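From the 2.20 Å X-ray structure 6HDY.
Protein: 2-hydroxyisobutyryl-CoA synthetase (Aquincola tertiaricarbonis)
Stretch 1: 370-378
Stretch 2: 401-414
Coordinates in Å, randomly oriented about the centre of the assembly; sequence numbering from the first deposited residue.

Stretch 1 (370-378) IDDMFTIRG
Stretch 2 401-414: RIVITRESAMDELL

Ile370 to Asp372 have helical phi/psi without the regular bonds; Met373 leads into a strand from Phe374 to Ile376. Arg377 turns out of it at phi/psi 49/55. The contact buries 545 Å² in total. Stretch 2 enters as a strand, 401-403. Ile402 (m, t) points its CB toward stretch 1, and its CG2 lies 3.9 Å from Phe374 CZ. Val403 is out of reach; its N bonds to Leu414 O at 3.0 Å, tying the two strands of stretch 2 together.

Ile404 (chi1 p, chi2 t) also points toward stretch 1. Its CG2 sits 4.2 Å from the centroid of the Phe374 ring, 14° off the normal, a CH-pi contact over the face. Its CD1 is 3.8 Å from Phe374 CB. The phenylalanine has chi1 53° (p) and chi2 -87°.

Arg406 starts sideways, and its extended m, t, t chain brings the guanidinium to the backbone before Phe374; Arg406 CA and Phe374 CA are 7.5 Å apart. Its NH2 and NE make weak hydrogen bonds to Met373 O, at 3.4 and 3.5 Å. Arg406 NH2 also lies 2.8 Å from Asp372 O. Asp371 O sits over one guanidinium face.

Met410 (m, t, m) points toward stretch 1, and Met410 CA is 5.1 Å from Ile376 CA. Its O accepts a hydrogen bond from Arg377 N at 3.1 Å and a CA-H...O contact from Ile376 CA at 3.5 Å. Its CB packs 3.8 Å from Ile376 CG1, and its CE reaches 3.5 Å from Thr375 O. Met410 SD accepts a weak bond from Thr405 N at 3.5 Å.

The CA-to-CB bond of Asp411 points away. Its O is 3.5 Å from Ile376 CG2 and 3.5 Å from Arg377 CG. Leu413 (t, p) closes the apolar cluster. Its CD1 touches Ile376 CD1 at 3.7 Å and Phe374 CE2 at 3.9 Å.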

# COMPACT_ATOMS: atom_id res chain seq x y z
N ILE A 370 -12.42 -25.84 4.15
CA ILE A 370 -12.80 -27.14 4.70
C ILE A 370 -12.09 -27.41 6.05
O ILE A 370 -12.71 -27.96 6.95
CB ILE A 370 -12.62 -28.28 3.67
CG1 ILE A 370 -13.60 -28.11 2.48
CG2 ILE A 370 -12.78 -29.69 4.32
CD1 ILE A 370 -13.29 -28.93 1.27
N ASP A 371 -10.83 -26.94 6.20
CA ASP A 371 -10.03 -27.13 7.43
C ASP A 371 -10.53 -26.30 8.62
O ASP A 371 -10.24 -26.63 9.77
CB ASP A 371 -8.53 -26.89 7.16
CG ASP A 371 -7.83 -28.13 6.68
OD1 ASP A 371 -7.82 -29.14 7.43
OD2 ASP A 371 -7.29 -28.11 5.55
N ASP A 372 -11.27 -25.23 8.34
CA ASP A 372 -11.82 -24.37 9.39
C ASP A 372 -13.01 -25.00 10.10
O ASP A 372 -13.31 -24.64 11.25
CB ASP A 372 -12.17 -22.98 8.83
CG ASP A 372 -10.96 -22.13 8.49
OD1 ASP A 372 -9.82 -22.55 8.86
OD2 ASP A 372 -11.14 -21.06 7.87
N MET A 373 -13.70 -25.93 9.40
CA MET A 373 -14.85 -26.65 9.91
C MET A 373 -14.47 -27.45 11.19
O MET A 373 -13.37 -28.02 11.27
CB MET A 373 -15.41 -27.59 8.82
CG MET A 373 -16.63 -28.39 9.26
SD MET A 373 -16.48 -30.20 9.15
CE MET A 373 -15.47 -30.55 10.52
N PHE A 374 -15.38 -27.49 12.16
CA PHE A 374 -15.25 -28.24 13.41
C PHE A 374 -16.51 -29.07 13.62
O PHE A 374 -17.55 -28.78 13.03
CB PHE A 374 -14.97 -27.31 14.61
CG PHE A 374 -15.98 -26.19 14.75
CD1 PHE A 374 -15.80 -24.99 14.06
CD2 PHE A 374 -17.11 -26.34 15.54
CE1 PHE A 374 -16.76 -23.97 14.15
CE2 PHE A 374 -18.06 -25.32 15.63
CZ PHE A 374 -17.88 -24.14 14.94
N THR A 375 -16.41 -30.12 14.44
CA THR A 375 -17.53 -31.02 14.68
C THR A 375 -17.96 -31.03 16.15
O THR A 375 -17.14 -31.21 17.04
CB THR A 375 -17.19 -32.42 14.13
OG1 THR A 375 -16.97 -32.30 12.73
CG2 THR A 375 -18.29 -33.44 14.37
N ILE A 376 -19.28 -30.84 16.38
CA ILE A 376 -19.89 -30.89 17.70
C ILE A 376 -21.04 -31.91 17.67
O ILE A 376 -21.99 -31.74 16.90
CB ILE A 376 -20.28 -29.50 18.26
CG1 ILE A 376 -19.01 -28.63 18.42
CG2 ILE A 376 -20.98 -29.66 19.62
CD1 ILE A 376 -19.20 -27.26 18.52
N ARG A 377 -20.91 -33.02 18.45
CA ARG A 377 -21.84 -34.16 18.54
C ARG A 377 -22.26 -34.70 17.16
O ARG A 377 -23.45 -34.78 16.83
CB ARG A 377 -23.06 -33.85 19.44
CG ARG A 377 -22.79 -34.03 20.93
CD ARG A 377 -24.07 -34.06 21.75
NE ARG A 377 -24.87 -35.27 21.51
CZ ARG A 377 -25.15 -36.18 22.44
NH1 ARG A 377 -24.71 -36.03 23.68
NH2 ARG A 377 -25.88 -37.24 22.13
N GLY A 378 -21.24 -35.04 16.36
CA GLY A 378 -21.39 -35.60 15.02
C GLY A 378 -21.94 -34.64 13.98
O GLY A 378 -22.25 -35.07 12.86
N ARG A 401 -16.82 -14.72 19.32
CA ARG A 401 -15.72 -15.67 19.20
C ARG A 401 -16.32 -17.05 19.39
O ARG A 401 -17.30 -17.23 20.14
CB ARG A 401 -14.62 -15.45 20.27
CG ARG A 401 -13.76 -14.18 20.14
CD ARG A 401 -12.69 -14.22 19.04
NE ARG A 401 -13.20 -13.48 17.90
CZ ARG A 401 -12.73 -12.32 17.46
NH1 ARG A 401 -11.62 -11.81 17.98
NH2 ARG A 401 -13.34 -11.68 16.49
N ILE A 402 -15.77 -18.04 18.68
CA ILE A 402 -16.13 -19.45 18.81
C ILE A 402 -14.92 -20.07 19.51
O ILE A 402 -13.79 -19.86 19.06
CB ILE A 402 -16.44 -20.11 17.44
CG1 ILE A 402 -17.44 -19.28 16.61
CG2 ILE A 402 -16.91 -21.54 17.62
CD1 ILE A 402 -17.32 -19.50 15.11
N VAL A 403 -15.13 -20.72 20.67
CA VAL A 403 -14.06 -21.35 21.45
C VAL A 403 -14.19 -22.88 21.32
O VAL A 403 -15.21 -23.46 21.71
CB VAL A 403 -13.95 -20.84 22.92
CG1 VAL A 403 -12.85 -21.57 23.68
CG2 VAL A 403 -13.70 -19.33 22.97
N ILE A 404 -13.18 -23.50 20.68
CA ILE A 404 -13.18 -24.94 20.39
C ILE A 404 -11.91 -25.65 20.84
O ILE A 404 -10.94 -25.02 21.27
CB ILE A 404 -13.47 -25.24 18.87
CG1 ILE A 404 -12.22 -24.94 17.97
CG2 ILE A 404 -14.75 -24.56 18.35
CD1 ILE A 404 -12.22 -25.60 16.56
N THR A 405 -11.93 -26.97 20.70
CA THR A 405 -10.79 -27.85 20.87
C THR A 405 -10.81 -28.90 19.77
O THR A 405 -11.84 -29.54 19.54
CB THR A 405 -10.64 -28.40 22.30
OG1 THR A 405 -9.37 -29.03 22.37
CG2 THR A 405 -11.75 -29.40 22.71
N ARG A 406 -9.70 -29.06 19.04
CA ARG A 406 -9.66 -30.12 18.02
C ARG A 406 -8.93 -31.35 18.55
O ARG A 406 -8.85 -32.36 17.85
CB ARG A 406 -9.15 -29.62 16.66
CG ARG A 406 -10.24 -28.87 15.89
CD ARG A 406 -10.04 -28.88 14.38
NE ARG A 406 -10.88 -27.90 13.70
CZ ARG A 406 -10.54 -26.63 13.53
NH1 ARG A 406 -9.39 -26.17 14.01
NH2 ARG A 406 -11.36 -25.80 12.89
N GLU A 407 -8.46 -31.28 19.81
CA GLU A 407 -7.72 -32.33 20.52
C GLU A 407 -8.64 -33.40 21.14
O GLU A 407 -8.24 -34.57 21.24
CB GLU A 407 -6.83 -31.71 21.61
CG GLU A 407 -5.59 -31.02 21.07
CD GLU A 407 -4.90 -30.08 22.04
OE1 GLU A 407 -4.26 -30.57 23.00
OE2 GLU A 407 -4.99 -28.85 21.83
N SER A 408 -9.84 -33.00 21.59
CA SER A 408 -10.83 -33.90 22.17
C SER A 408 -12.21 -33.63 21.55
O SER A 408 -12.40 -32.55 20.96
CB SER A 408 -10.88 -33.75 23.69
OG SER A 408 -10.93 -32.39 24.10
N ALA A 409 -13.15 -34.60 21.63
CA ALA A 409 -14.49 -34.44 21.07
C ALA A 409 -15.32 -33.41 21.85
O ALA A 409 -15.25 -33.37 23.09
CB ALA A 409 -15.22 -35.77 21.00
N MET A 410 -16.08 -32.55 21.13
CA MET A 410 -16.90 -31.52 21.76
C MET A 410 -18.37 -31.90 21.82
O MET A 410 -18.95 -32.29 20.80
CB MET A 410 -16.74 -30.17 21.06
CG MET A 410 -15.40 -29.54 21.27
SD MET A 410 -15.24 -28.04 20.29
CE MET A 410 -15.19 -28.72 18.64
N ASP A 411 -18.96 -31.76 23.02
CA ASP A 411 -20.37 -32.06 23.27
C ASP A 411 -21.26 -30.83 23.00
O ASP A 411 -22.40 -30.97 22.55
CB ASP A 411 -20.57 -32.57 24.70
CG ASP A 411 -19.99 -33.96 24.94
OD1 ASP A 411 -20.21 -34.86 24.09
OD2 ASP A 411 -19.35 -34.17 26.00
N GLU A 412 -20.71 -29.63 23.28
CA GLU A 412 -21.43 -28.36 23.11
C GLU A 412 -20.56 -27.31 22.41
O GLU A 412 -19.34 -27.41 22.40
CB GLU A 412 -21.94 -27.79 24.46
CG GLU A 412 -22.34 -28.80 25.54
CD GLU A 412 -21.49 -28.74 26.80
OE1 GLU A 412 -20.27 -29.05 26.72
OE2 GLU A 412 -22.04 -28.36 27.85
N LEU A 413 -21.22 -26.28 21.89
CA LEU A 413 -20.62 -25.14 21.24
C LEU A 413 -20.45 -24.00 22.25
O LEU A 413 -21.44 -23.56 22.82
CB LEU A 413 -21.49 -24.70 20.05
CG LEU A 413 -21.06 -23.42 19.29
CD1 LEU A 413 -19.67 -23.56 18.68
CD2 LEU A 413 -22.06 -23.06 18.23
N LEU A 414 -19.21 -23.52 22.46
CA LEU A 414 -18.93 -22.41 23.38
C LEU A 414 -18.81 -21.12 22.56
O LEU A 414 -17.97 -21.04 21.65
CB LEU A 414 -17.66 -22.64 24.24
CG LEU A 414 -17.57 -23.91 25.12
CD1 LEU A 414 -16.29 -23.91 25.92
CD2 LEU A 414 -18.76 -24.04 26.07